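Local coordinates for protein probable acetyltransferase (Pseudomonas aeruginosa PAO1, PDB 2EUI) that is of unknown function but probably transfers acyl groups, being a GNAT-family acetyltransferase, at residues L66-S71 with R77-N82; E39-L42 with E46-I49; N82-A87 with H98-A103; V19-F24 with L61-L66. One frame throughout, in Å; residues are numbered along the deposited sequence.

Contact 1: residues L66-S71 with R77-N82; sequences LYPSFS and RVWILN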
loop_
_atom_site.group_PDB
_atom_site.type_symbol
_atom_site.label_atom_id
_atom_site.label_comp_id
_atom_site.label_asym_id
_atom_site.label_seq_id
_atom_site.Cartn_x
_atom_site.Cartn_y
_atom_site.Cartn_z
ATOM N N LEU A 66 -1.797 5.423 -8.418
ATOM C CA LEU A 66 -0.804 4.647 -7.712
ATOM C C LEU A 66 -0.651 5.237 -6.328
ATOM O O LEU A 66 -0.829 6.438 -6.141
ATOM C CB LEU A 66 0.543 4.702 -8.444
ATOM C CG LEU A 66 0.619 4.226 -9.899
ATOM C CD1 LEU A 66 0.161 5.322 -10.845
ATOM C CD2 LEU A 66 2.037 3.858 -10.214
ATOM N N TYR A 67 -0.349 4.387 -5.353
ATOM C CA TYR A 67 -0.125 4.851 -3.987
ATOM C C TYR A 67 1.335 4.645 -3.628
ATOM O O TYR A 67 1.872 3.553 -3.782
ATOM C CB TYR A 67 -1.003 4.096 -2.987
ATOM C CG TYR A 67 -2.478 4.278 -3.218
ATOM C CD1 TYR A 67 -3.011 5.545 -3.470
ATOM C CD2 TYR A 67 -3.346 3.187 -3.205
ATOM C CE1 TYR A 67 -4.375 5.719 -3.710
ATOM C CE2 TYR A 67 -4.712 3.349 -3.442
ATOM C CZ TYR A 67 -5.218 4.617 -3.694
ATOM O OH TYR A 67 -6.564 4.793 -3.909
ATOM N N PRO A 68 1.999 5.702 -3.144
ATOM C CA PRO A 68 3.410 5.641 -2.755
ATOM C C PRO A 68 3.632 4.737 -1.536
ATOM O O PRO A 68 2.862 4.780 -0.578
ATOM C CB PRO A 68 3.735 7.095 -2.451
ATOM C CG PRO A 68 2.449 7.580 -1.856
ATOM C CD PRO A 68 1.425 7.018 -2.815
ATOM N N SER A 69 4.674 3.909 -1.582
ATOM C CA SER A 69 4.991 3.019 -0.469
ATOM C C SER A 69 6.495 2.775 -0.362
ATOM O O SER A 69 7.272 3.366 -1.104
ATOM C CB SER A 69 4.253 1.686 -0.608
ATOM O OG SER A 69 4.282 0.978 0.628
ATOM N N PHE A 70 6.899 1.909 0.563
ATOM C CA PHE A 70 8.319 1.619 0.773
ATOM C C PHE A 70 8.579 0.179 1.192
ATOM O O PHE A 70 7.688 -0.532 1.651
ATOM C CB PHE A 70 8.905 2.526 1.874
ATOM C CG PHE A 70 8.877 3.986 1.547
ATOM C CD1 PHE A 70 9.854 4.554 0.740
ATOM C CD2 PHE A 70 7.850 4.792 2.015
ATOM C CE1 PHE A 70 9.801 5.897 0.404
ATOM C CE2 PHE A 70 7.796 6.133 1.681
ATOM C CZ PHE A 70 8.777 6.681 0.874
ATOM N N SER A 71 9.829 -0.232 1.036
ATOM C CA SER A 71 10.271 -1.555 1.442
ATOM C C SER A 71 11.285 -1.296 2.551
ATOM O O SER A 71 12.320 -0.668 2.321
ATOM C CB SER A 71 10.936 -2.281 0.274
ATOM O OG SER A 71 11.372 -3.563 0.686
ATOM N N ARG A 77 11.894 2.672 -2.497
ATOM C CA ARG A 77 10.501 2.973 -2.807
ATOM C C ARG A 77 9.782 1.771 -3.429
ATOM O O ARG A 77 10.421 0.866 -3.955
ATOM C CB ARG A 77 10.458 4.162 -3.777
ATOM C CG ARG A 77 9.140 4.348 -4.519
ATOM C CD ARG A 77 8.112 5.039 -3.657
ATOM N NE ARG A 77 8.462 6.440 -3.439
ATOM C CZ ARG A 77 7.832 7.230 -2.578
ATOM N NH1 ARG A 77 6.831 6.745 -1.858
ATOM N NH2 ARG A 77 8.189 8.501 -2.446
ATOM N N VAL A 78 8.457 1.772 -3.331
ATOM C CA VAL A 78 7.598 0.745 -3.913
ATOM C C VAL A 78 6.349 1.487 -4.374
ATOM O O VAL A 78 5.932 2.459 -3.735
ATOM C CB VAL A 78 7.144 -0.322 -2.899
ATOM C CG1 VAL A 78 6.079 -1.214 -3.533
ATOM C CG2 VAL A 78 8.314 -1.152 -2.456
ATOM N N TRP A 79 5.758 1.047 -5.480
ATOM C CA TRP A 79 4.557 1.694 -5.980
ATOM C C TRP A 79 3.390 0.727 -6.042
ATOM O O TRP A 79 3.453 -0.296 -6.716
ATOM C CB TRP A 79 4.800 2.309 -7.365
ATOM C CG TRP A 79 5.621 3.547 -7.312
ATOM C CD1 TRP A 79 6.951 3.667 -7.593
ATOM C CD2 TRP A 79 5.192 4.832 -6.861
ATOM N NE1 TRP A 79 7.380 4.945 -7.333
ATOM C CE2 TRP A 79 6.318 5.682 -6.872
ATOM C CE3 TRP A 79 3.966 5.346 -6.420
ATOM C CZ2 TRP A 79 6.252 7.024 -6.483
ATOM C CZ3 TRP A 79 3.903 6.682 -6.031
ATOM C CH2 TRP A 79 5.040 7.499 -6.058
ATOM N N ILE A 80 2.331 1.053 -5.309
ATOM C CA ILE A 80 1.138 0.238 -5.294
ATOM C C ILE A 80 0.270 0.771 -6.422
ATOM O O ILE A 80 0.038 1.976 -6.524
ATOM C CB ILE A 80 0.359 0.387 -3.977
ATOM C CG1 ILE A 80 1.242 0.009 -2.789
ATOM C CG2 ILE A 80 -0.871 -0.488 -4.005
ATOM C CD1 ILE A 80 0.508 0.037 -1.461
ATOM N N LEU A 81 -0.194 -0.126 -7.279
ATOM C CA LEU A 81 -1.043 0.256 -8.393
ATOM C C LEU A 81 -2.443 -0.225 -8.061
ATOM O O LEU A 81 -2.741 -1.410 -8.178
ATOM C CB LEU A 81 -0.544 -0.413 -9.670
ATOM C CG LEU A 81 -1.243 -0.126 -10.999
ATOM C CD1 LEU A 81 -1.236 1.377 -11.304
ATOM C CD2 LEU A 81 -0.519 -0.902 -12.089
ATOM N N ASN A 82 -3.305 0.688 -7.638
ATOM C CA ASN A 82 -4.666 0.308 -7.279
ATOM C C ASN A 82 -5.667 0.379 -8.423
ATOM O O ASN A 82 -6.392 -0.589 -8.661
ATOM C CB ASN A 82 -5.186 1.186 -6.132
ATOM C CG ASN A 82 -6.647 0.907 -5.798
ATOM O OD1 ASN A 82 -7.310 1.702 -5.130
ATOM N ND2 ASN A 82 -7.151 -0.232 -6.259
#

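Contact 2: residues E39-L42 with E46-I49; sequences EKRL and ESVI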
loop_
_atom_site.group_PDB
_atom_site.type_symbol
_atom_site.label_atom_id
_atom_site.label_comp_id
_atom_site.label_asym_id
_atom_site.label_seq_id
_atom_site.Cartn_x
_atom_site.Cartn_y
_atom_site.Cartn_z
ATOM N N GLU A 39 -10.511 14.121 -3.280
ATOM C CA GLU A 39 -10.038 15.414 -2.845
ATOM C C GLU A 39 -8.917 15.196 -1.836
ATOM O O GLU A 39 -7.820 15.718 -1.999
ATOM C CB GLU A 39 -11.176 16.209 -2.212
ATOM C CG GLU A 39 -11.155 17.685 -2.553
ATOM C CD GLU A 39 -12.006 18.502 -1.601
ATOM O OE1 GLU A 39 -13.160 18.087 -1.342
ATOM O OE2 GLU A 39 -11.520 19.555 -1.114
ATOM N N LYS A 40 -9.188 14.408 -0.802
ATOM C CA LYS A 40 -8.186 14.134 0.216
ATOM C C LYS A 40 -6.891 13.658 -0.405
ATOM O O LYS A 40 -5.814 14.074 0.012
ATOM C CB LYS A 40 -8.684 13.081 1.192
ATOM C CG LYS A 40 -9.815 13.549 2.055
ATOM C CD LYS A 40 -10.082 12.538 3.132
ATOM C CE LYS A 40 -11.230 12.980 4.013
ATOM N NZ LYS A 40 -11.453 12.008 5.110
ATOM N N ARG A 41 -7.000 12.792 -1.407
ATOM C CA ARG A 41 -5.825 12.251 -2.083
ATOM C C ARG A 41 -5.105 13.305 -2.905
ATOM O O ARG A 41 -3.886 13.444 -2.801
ATOM C CB ARG A 41 -6.223 11.057 -2.961
ATOM C CG ARG A 41 -5.566 9.752 -2.520
ATOM C CD ARG A 41 -5.620 9.586 -1.006
ATOM N NE ARG A 41 -6.959 9.219 -0.574
ATOM C CZ ARG A 41 -7.445 9.428 0.645
ATOM N NH1 ARG A 41 -6.714 10.018 1.584
ATOM N NH2 ARG A 41 -8.673 9.031 0.931
ATOM N N LEU A 42 -5.854 14.041 -3.723
ATOM C CA LEU A 42 -5.260 15.103 -4.524
ATOM C C LEU A 42 -4.726 16.173 -3.586
ATOM O O LEU A 42 -3.548 16.507 -3.614
ATOM C CB LEU A 42 -6.294 15.732 -5.469
ATOM C CG LEU A 42 -6.675 14.953 -6.731
ATOM C CD1 LEU A 42 -7.813 15.647 -7.457
ATOM C CD2 LEU A 42 -5.460 14.847 -7.624
ATOM N N GLU A 46 -1.397 12.281 -1.534
ATOM C CA GLU A 46 -1.162 10.938 -1.018
ATOM C C GLU A 46 -1.122 9.877 -2.106
ATOM O O GLU A 46 -0.938 8.692 -1.825
ATOM C CB GLU A 46 -2.251 10.568 -0.016
ATOM C CG GLU A 46 -2.448 11.581 1.084
ATOM C CD GLU A 46 -3.405 11.079 2.121
ATOM O OE1 GLU A 46 -4.472 10.567 1.722
ATOM O OE2 GLU A 46 -3.093 11.195 3.327
ATOM N N SER A 47 -1.305 10.295 -3.347
ATOM C CA SER A 47 -1.273 9.362 -4.457
ATOM C C SER A 47 -0.940 10.129 -5.712
ATOM O O SER A 47 -1.021 11.356 -5.733
ATOM C CB SER A 47 -2.629 8.688 -4.638
ATOM O OG SER A 47 -3.528 9.564 -5.285
ATOM N N VAL A 48 -0.546 9.401 -6.747
ATOM C CA VAL A 48 -0.231 9.999 -8.029
ATOM C C VAL A 48 -1.314 9.482 -8.957
ATOM O O VAL A 48 -1.487 8.273 -9.100
ATOM C CB VAL A 48 1.145 9.541 -8.565
ATOM C CG1 VAL A 48 1.416 10.176 -9.917
ATOM C CG2 VAL A 48 2.232 9.905 -7.587
ATOM N N ILE A 49 -2.052 10.405 -9.561
ATOM C CA ILE A 49 -3.122 10.067 -10.487
ATOM C C ILE A 49 -2.771 10.571 -11.884
ATOM O O ILE A 49 -2.613 11.770 -12.091
ATOM C CB ILE A 49 -4.449 10.719 -10.039
ATOM C CG1 ILE A 49 -4.935 10.041 -8.758
ATOM C CG2 ILE A 49 -5.494 10.663 -11.169
ATOM C CD1 ILE A 49 -6.197 10.634 -8.190
#

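Contact 3: residues N82-A87 with H98-A103; sequences NDIYVA and HLLQHA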
loop_
_atom_site.group_PDB
_atom_site.type_symbol
_atom_site.label_atom_id
_atom_site.label_comp_id
_atom_site.label_asym_id
_atom_site.label_seq_id
_atom_site.Cartn_x
_atom_site.Cartn_y
_atom_site.Cartn_z
ATOM N N ASN A 82 -3.305 0.688 -7.638
ATOM C CA ASN A 82 -4.666 0.308 -7.279
ATOM C C ASN A 82 -5.667 0.379 -8.423
ATOM O O ASN A 82 -6.392 -0.589 -8.661
ATOM C CB ASN A 82 -5.186 1.186 -6.132
ATOM C CG ASN A 82 -6.647 0.907 -5.798
ATOM O OD1 ASN A 82 -7.310 1.702 -5.130
ATOM N ND2 ASN A 82 -7.151 -0.232 -6.259
ATOM N N ASP A 83 -5.703 1.525 -9.110
ATOM C CA ASP A 83 -6.659 1.752 -10.195
ATOM C C ASP A 83 -6.092 2.049 -11.575
ATOM O O ASP A 83 -5.069 2.715 -11.737
ATOM C CB ASP A 83 -7.601 2.917 -9.863
ATOM C CG ASP A 83 -7.908 3.031 -8.391
ATOM O OD1 ASP A 83 -8.526 2.094 -7.835
ATOM O OD2 ASP A 83 -7.531 4.071 -7.794
ATOM N N ILE A 84 -6.812 1.559 -12.570
ATOM C CA ILE A 84 -6.493 1.764 -13.968
ATOM C C ILE A 84 -7.879 1.663 -14.603
ATOM O O ILE A 84 -8.664 0.790 -14.249
ATOM C CB ILE A 84 -5.488 0.682 -14.504
ATOM C CG1 ILE A 84 -5.277 0.866 -16.002
ATOM C CG2 ILE A 84 -5.980 -0.723 -14.208
ATOM C CD1 ILE A 84 -4.545 2.129 -16.368
ATOM N N TYR A 85 -8.215 2.581 -15.496
ATOM C CA TYR A 85 -9.543 2.534 -16.103
ATOM C C TYR A 85 -9.740 3.432 -17.308
ATOM O O TYR A 85 -9.294 4.582 -17.339
ATOM C CB TYR A 85 -10.600 2.889 -15.059
ATOM C CG TYR A 85 -12.021 2.835 -15.571
ATOM C CD1 TYR A 85 -12.687 1.615 -15.704
ATOM C CD2 TYR A 85 -12.707 4.001 -15.909
ATOM C CE1 TYR A 85 -14.003 1.561 -16.157
ATOM C CE2 TYR A 85 -14.023 3.955 -16.362
ATOM C CZ TYR A 85 -14.662 2.736 -16.483
ATOM O OH TYR A 85 -15.952 2.675 -16.939
ATOM N N VAL A 86 -10.434 2.894 -18.299
ATOM C CA VAL A 86 -10.718 3.642 -19.515
ATOM C C VAL A 86 -12.227 3.785 -19.668
ATOM O O VAL A 86 -12.977 2.926 -19.233
ATOM C CB VAL A 86 -10.155 2.921 -20.756
ATOM C CG1 VAL A 86 -10.392 3.768 -21.991
ATOM C CG2 VAL A 86 -8.666 2.645 -20.573
ATOM N N ALA A 87 -12.669 4.880 -20.271
ATOM C CA ALA A 87 -14.096 5.098 -20.483
ATOM C C ALA A 87 -14.556 4.314 -21.726
ATOM O O ALA A 87 -13.766 4.064 -22.643
ATOM C CB ALA A 87 -14.371 6.591 -20.658
ATOM N N HIS A 98 -0.780 3.527 -22.570
ATOM C CA HIS A 98 -0.061 4.771 -22.362
ATOM C C HIS A 98 0.008 5.111 -20.892
ATOM O O HIS A 98 1.031 5.584 -20.405
ATOM C CB HIS A 98 -0.736 5.907 -23.121
ATOM C CG HIS A 98 -0.552 5.831 -24.602
ATOM N ND1 HIS A 98 0.684 5.938 -25.201
ATOM C CD2 HIS A 98 -1.443 5.646 -25.604
ATOM C CE1 HIS A 98 0.548 5.823 -26.509
ATOM N NE2 HIS A 98 -0.734 5.646 -26.780
ATOM N N LEU A 99 -1.084 4.874 -20.181
ATOM C CA LEU A 99 -1.117 5.164 -18.763
ATOM C C LEU A 99 -0.111 4.284 -18.032
ATOM O O LEU A 99 0.841 4.778 -17.422
ATOM C CB LEU A 99 -2.523 4.925 -18.214
ATOM C CG LEU A 99 -3.540 6.027 -18.514
ATOM C CD1 LEU A 99 -4.901 5.581 -18.047
ATOM C CD2 LEU A 99 -3.131 7.322 -17.831
ATOM N N LEU A 100 -0.326 2.976 -18.115
ATOM C CA LEU A 100 0.538 2.003 -17.465
ATOM C C LEU A 100 2.011 2.186 -17.806
ATOM O O LEU A 100 2.871 2.051 -16.940
ATOM C CB LEU A 100 0.069 0.587 -17.810
ATOM C CG LEU A 100 -1.329 0.264 -17.254
ATOM C CD1 LEU A 100 -1.757 -1.122 -17.693
ATOM C CD2 LEU A 100 -1.307 0.377 -15.724
ATOM N N GLN A 101 2.310 2.502 -19.060
ATOM C CA GLN A 101 3.695 2.707 -19.454
ATOM C C GLN A 101 4.245 3.945 -18.765
ATOM O O GLN A 101 5.313 3.911 -18.164
ATOM C CB GLN A 101 3.805 2.887 -20.962
ATOM C CG GLN A 101 5.221 3.159 -21.429
ATOM C CD GLN A 101 5.251 4.126 -22.585
ATOM O OE1 GLN A 101 4.735 5.245 -22.485
ATOM N NE2 GLN A 101 5.854 3.709 -23.693
ATOM N N HIS A 102 3.516 5.044 -18.864
ATOM C CA HIS A 102 3.935 6.287 -18.239
ATOM C C HIS A 102 4.149 6.024 -16.741
ATOM O O HIS A 102 5.114 6.504 -16.142
ATOM C CB HIS A 102 2.854 7.346 -18.458
ATOM C CG HIS A 102 3.290 8.741 -18.136
ATOM N ND1 HIS A 102 3.346 9.228 -16.847
ATOM C CD2 HIS A 102 3.689 9.756 -18.939
ATOM C CE1 HIS A 102 3.760 10.483 -16.870
ATOM N NE2 HIS A 102 3.973 10.827 -18.128
ATOM N N ALA A 103 3.248 5.239 -16.152
ATOM C CA ALA A 103 3.317 4.905 -14.735
ATOM C C ALA A 103 4.553 4.071 -14.420
ATOM O O ALA A 103 5.253 4.342 -13.441
ATOM C CB ALA A 103 2.060 4.150 -14.304
#

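Contact 4: residues V19-F24 with L61-L66; sequences VKYREF and LGFCQL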
loop_
_atom_site.group_PDB
_atom_site.type_symbol
_atom_site.label_atom_id
_atom_site.label_comp_id
_atom_site.label_asym_id
_atom_site.label_seq_id
_atom_site.Cartn_x
_atom_site.Cartn_y
_atom_site.Cartn_z
ATOM N N VAL A 19 -16.233 7.535 -10.593
ATOM C CA VAL A 19 -17.458 6.858 -10.216
ATOM C C VAL A 19 -17.704 5.677 -11.154
ATOM O O VAL A 19 -17.930 4.553 -10.707
ATOM C CB VAL A 19 -18.643 7.849 -10.276
ATOM C CG1 VAL A 19 -19.971 7.101 -10.114
ATOM C CG2 VAL A 19 -18.469 8.917 -9.188
ATOM N N LYS A 20 -17.645 5.948 -12.457
ATOM C CA LYS A 20 -17.845 4.936 -13.493
ATOM C C LYS A 20 -17.015 3.707 -13.173
ATOM O O LYS A 20 -17.492 2.568 -13.254
ATOM C CB LYS A 20 -17.402 5.482 -14.851
ATOM C CG LYS A 20 -18.122 6.727 -15.315
ATOM C CD LYS A 20 -19.341 6.377 -16.121
ATOM C CE LYS A 20 -20.010 7.633 -16.609
ATOM N NZ LYS A 20 -18.975 8.600 -17.059
ATOM N N TYR A 21 -15.756 3.962 -12.829
ATOM C CA TYR A 21 -14.784 2.927 -12.466
ATOM C C TYR A 21 -15.264 2.055 -11.298
ATOM O O TYR A 21 -15.273 0.828 -11.386
ATOM C CB TYR A 21 -13.460 3.598 -12.098
ATOM C CG TYR A 21 -12.504 2.721 -11.326
ATOM C CD1 TYR A 21 -11.881 1.635 -11.933
ATOM C CD2 TYR A 21 -12.225 2.975 -9.987
ATOM C CE1 TYR A 21 -11.004 0.827 -11.229
ATOM C CE2 TYR A 21 -11.355 2.174 -9.277
ATOM C CZ TYR A 21 -10.744 1.100 -9.902
ATOM O OH TYR A 21 -9.863 0.300 -9.205
ATOM N N ARG A 22 -15.656 2.707 -10.206
ATOM C CA ARG A 22 -16.127 2.011 -9.024
ATOM C C ARG A 22 -17.415 1.271 -9.337
ATOM O O ARG A 22 -17.639 0.157 -8.865
ATOM C CB ARG A 22 -16.361 3.010 -7.880
ATOM C CG ARG A 22 -15.100 3.736 -7.396
ATOM C CD ARG A 22 -15.385 4.692 -6.244
ATOM N NE ARG A 22 -16.062 4.021 -5.136
ATOM C CZ ARG A 22 -17.384 3.978 -4.984
ATOM N NH1 ARG A 22 -18.166 4.575 -5.870
ATOM N NH2 ARG A 22 -17.924 3.340 -3.958
ATOM N N GLU A 23 -18.270 1.891 -10.139
ATOM C CA GLU A 23 -19.534 1.260 -10.489
ATOM C C GLU A 23 -19.276 0.049 -11.366
ATOM O O GLU A 23 -19.883 -1.008 -11.176
ATOM C CB GLU A 23 -20.437 2.244 -11.228
ATOM C CG GLU A 23 -20.819 3.448 -10.419
ATOM C CD GLU A 23 -21.732 4.382 -11.179
ATOM O OE1 GLU A 23 -21.342 4.838 -12.283
ATOM O OE2 GLU A 23 -22.841 4.666 -10.670
ATOM N N PHE A 24 -18.360 0.212 -12.315
ATOM C CA PHE A 24 -18.026 -0.851 -13.247
ATOM C C PHE A 24 -17.514 -2.100 -12.549
ATOM O O PHE A 24 -17.592 -3.196 -13.095
ATOM C CB PHE A 24 -16.977 -0.361 -14.243
ATOM C CG PHE A 24 -16.594 -1.385 -15.267
ATOM C CD1 PHE A 24 -17.358 -1.560 -16.414
ATOM C CD2 PHE A 24 -15.481 -2.199 -15.069
ATOM C CE1 PHE A 24 -17.017 -2.536 -17.356
ATOM C CE2 PHE A 24 -15.134 -3.176 -15.999
ATOM C CZ PHE A 24 -15.903 -3.346 -17.147
ATOM N N LEU A 61 -10.115 10.432 -21.113
ATOM C CA LEU A 61 -10.303 9.165 -21.823
ATOM C C LEU A 61 -10.078 8.012 -20.873
ATOM O O LEU A 61 -10.586 6.903 -21.068
ATOM C CB LEU A 61 -9.317 9.061 -22.988
ATOM C CG LEU A 61 -9.276 10.275 -23.929
ATOM C CD1 LEU A 61 -7.991 10.250 -24.708
ATOM C CD2 LEU A 61 -10.487 10.281 -24.855
ATOM N N GLY A 62 -9.300 8.282 -19.835
ATOM C CA GLY A 62 -9.014 7.256 -18.855
ATOM C C GLY A 62 -8.114 7.811 -17.768
ATOM O O GLY A 62 -7.631 8.944 -17.861
ATOM N N PHE A 63 -7.888 7.027 -16.726
ATOM C CA PHE A 63 -7.036 7.506 -15.669
ATOM C C PHE A 63 -6.365 6.353 -14.940
ATOM O O PHE A 63 -6.768 5.198 -15.055
ATOM C CB PHE A 63 -7.845 8.364 -14.697
ATOM C CG PHE A 63 -8.732 7.571 -13.804
ATOM C CD1 PHE A 63 -8.246 7.040 -12.616
ATOM C CD2 PHE A 63 -10.035 7.287 -14.179
ATOM C CE1 PHE A 63 -9.047 6.235 -11.822
ATOM C CE2 PHE A 63 -10.842 6.478 -13.382
ATOM C CZ PHE A 63 -10.349 5.953 -12.207
ATOM N N CYS A 64 -5.344 6.692 -14.172
ATOM C CA CYS A 64 -4.583 5.707 -13.429
ATOM C C CYS A 64 -4.230 6.243 -12.029
ATOM O O CYS A 64 -4.049 7.445 -11.848
ATOM C CB CYS A 64 -3.321 5.389 -14.242
ATOM S SG CYS A 64 -2.092 4.443 -13.397
ATOM N N GLN A 65 -4.169 5.362 -11.038
ATOM C CA GLN A 65 -3.802 5.797 -9.692
ATOM C C GLN A 65 -2.836 4.843 -9.001
ATOM O O GLN A 65 -3.011 3.618 -9.011
ATOM C CB GLN A 65 -5.033 6.013 -8.794
ATOM C CG GLN A 65 -4.696 6.625 -7.431
ATOM C CD GLN A 65 -5.936 7.055 -6.643
ATOM O OE1 GLN A 65 -6.902 6.289 -6.495
ATOM N NE2 GLN A 65 -5.908 8.280 -6.128
ATOM N N LEU A 66 -1.797 5.423 -8.418
ATOM C CA LEU A 66 -0.804 4.647 -7.712
ATOM C C LEU A 66 -0.651 5.237 -6.328
ATOM O O LEU A 66 -0.829 6.438 -6.141
ATOM C CB LEU A 66 0.543 4.702 -8.444
ATOM C CG LEU A 66 0.619 4.226 -9.899
ATOM C CD1 LEU A 66 0.161 5.322 -10.845
ATOM C CD2 LEU A 66 2.037 3.858 -10.214
#

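Contact 1: residues L66-S71 with R77-N82
Pro68 lies against the six-membered ring of Trp79, with Pro68 CB 3.6 Å from Trp79 CZ3. The two strands form an antiparallel hairpin, and this pair is one of its non-hydrogen-bonded pairs. Leu66 and Leu81 share the same face of the sheet, meeting at a slant: Leu66 CG is 3.7 Å from Leu81 CD1. Phe70 and Arg77, paired toward the turn, start in diverging directions. The Arg77 chain then bends at chi2 and chi3, which folds the guanidinium back over the partner strand. There Phe70 CZ sits over one face of it, 3.4 Å from Arg77 NH1, with the two planes 29° apart. Tyr67, Ser69, Val78 and Ile80 point to the other face of the sheet. Tyr67 and Ile80 are joined by a pair of backbone bonds, Tyr67 N to Ile80 O (2.7 Å) and Ile80 N to Tyr67 O (3.0 Å). Ser69 and Val78 are paired likewise. The hydroxyl of Tyr67 and the amide oxygen of Asn82 both hydrogen-bond Ser72 OG of the second subunit, which packs on this face. The Leu66 and Trp79 face lies under helix 92-109. Strands 48-53 and 112-120 flank the hairpin in the sheet.

Contact 2: residues E39-L42 with E46-I49
Glu46 N donates to Arg41 O at 3.0 Å. The donor lies in the carbonyl plane, on a lone pair. This backbone bond ties the start of the segment 46-49 to the last turns of helix 31-44, and the same two residues also meet through their side chains. Arg41 NH1 forms a salt bridge with Glu46 OE1. The modelled separation is implausibly short, so its detailed geometry is doubtful. As modelled, the carboxylate comes in at the edge of the guanidinium, and the two planes are nearly coplanar, 19° apart. Two bends, at chi2 (44°) and chi3 (75°), turn the Arg41 chain back toward Glu46. Its aliphatic part then runs alongside the loop: Arg41 CD is 3.6 Å from Glu46 CB, and Arg41 CG is 3.4 Å from Ser47 OG. The hydroxyl of Ser47 has its polar partner elsewhere, in the side-chain amide of Gln65 on strand 60-71. Further along, Leu42 and Ile49 make a looser apolar contact, with Leu42 CD2 4.3 Å from Ile49 CD1. Leu42 also touches Leu11 of helix 11-24, and Ile49 touches Leu14 there. Arg41 makes cation-pi contacts with Phe37 of its own helix and with Phe70 of the second subunit, on which Glu46 also packs. Arg41 is a buried cation, and Glu46 supplies a counter-charge. This probably offsets the cost of burying the arginine charge and helps fix the guanidinium, and it may help hold it beside Phe70 of the second subunit.

Contact 3: residues N82-A87 with H98-A103
Ile84 packs from the sheet against two leucines of helix 92-109, Leu99 and Leu100. It has the most surface buried here, and its CD1 does most of the touching. Ile84 CD1 lies 3.7 Å from Leu100 CD2 and 3.9 Å from Leu99 CD1. With CG1 anti to the backbone N (chi1 175°), the longer branch of Ile84 extends toward the helix. The side chains of Ile84 and Leu100 cross at about a right angle, so CG1 and CD1 both run past the CD2 branch of the leucine. Leu99 meets the same methyl with its CB as well as with CD1. No hydrogen bond joins the two segments; the contact is wholly apolar. Just before Ile84, Asn82 and Asp83 both face Gln65 of strand 60-71 in a classic beta bulge. This is consistent with the bulge in the fourth strand of the GNAT fold. Strand 76-86, helix 92-109 and strand 112-120 form a beta-alpha-beta unit, and this contact seats the helix on its first strand. Leu99 continues the packing onto Tyr50 and Ala52 of strand 48-53 and onto Ile3 of strand 2-5. Ile84 also touches Cys64 on strand 60-71.

Contact 4: residues V19-F24 with L61-L66
Tyr21 has its CG anti to the backbone N (chi1 163°), and this swings its ring out from helix 11-24 toward the sheet. Phe63 takes a different torsion: its CG lies between the backbone N and the carbonyl carbon (chi1 75°), which lifts its ring off strand 60-71 to meet the tyrosine. The two rings form an offset edge-to-face pair. The edge of Phe63 is turned toward the face of Tyr21, their planes are 84° apart, and the ring centroids are 5.8 Å apart. The leading atom is Phe63 CZ. It lies 3.9 Å from Tyr21 CB and 4.0 Å from Tyr21 CG, so it meets the root of the tyrosine rather than the middle of its ring. Tyr21 CB in turn lies near the plane of the Phe63 ring, at its edge. The backbones stay well apart, with Tyr21 CA and Phe63 CA 9.6 Å from each other. The two aromatic side chains span the gap between helix and strand. The tyrosine hydroxyl makes a weak hydrogen bond to Asp83 on strand 76-86. The Tyr21 side chain also packs on Leu73 of the second subunit. Both rings are buried. Helix 11-24 covers the face of the sheet that carries Phe63, while helix 92-109 covers the other. A central, mostly antiparallel sheet with helices on both faces is the alpha/beta layout of the GNAT fold.

All four contacts involve one sheet, and each reaches the second subunit. Contacts 1 and 4 share Leu66, and contacts 1 and 3 share Asn82. Contacts 3 and 4 lie closest, with centres about 9 Å apart. They bring helices to opposite faces of strands 60-71 and 76-86. Contact 1 extends the leucine packing of contact 3: Leu81 CD2 is 3.9 Å from Leu100 CD2. Contact 2 joins contacts 1 and 4 through Leu66 N, 2.9 Å from Val48 O in a probable hydrogen bond. Contacts 2 and 3 do not touch; their nearest atoms are about 7 Å apart.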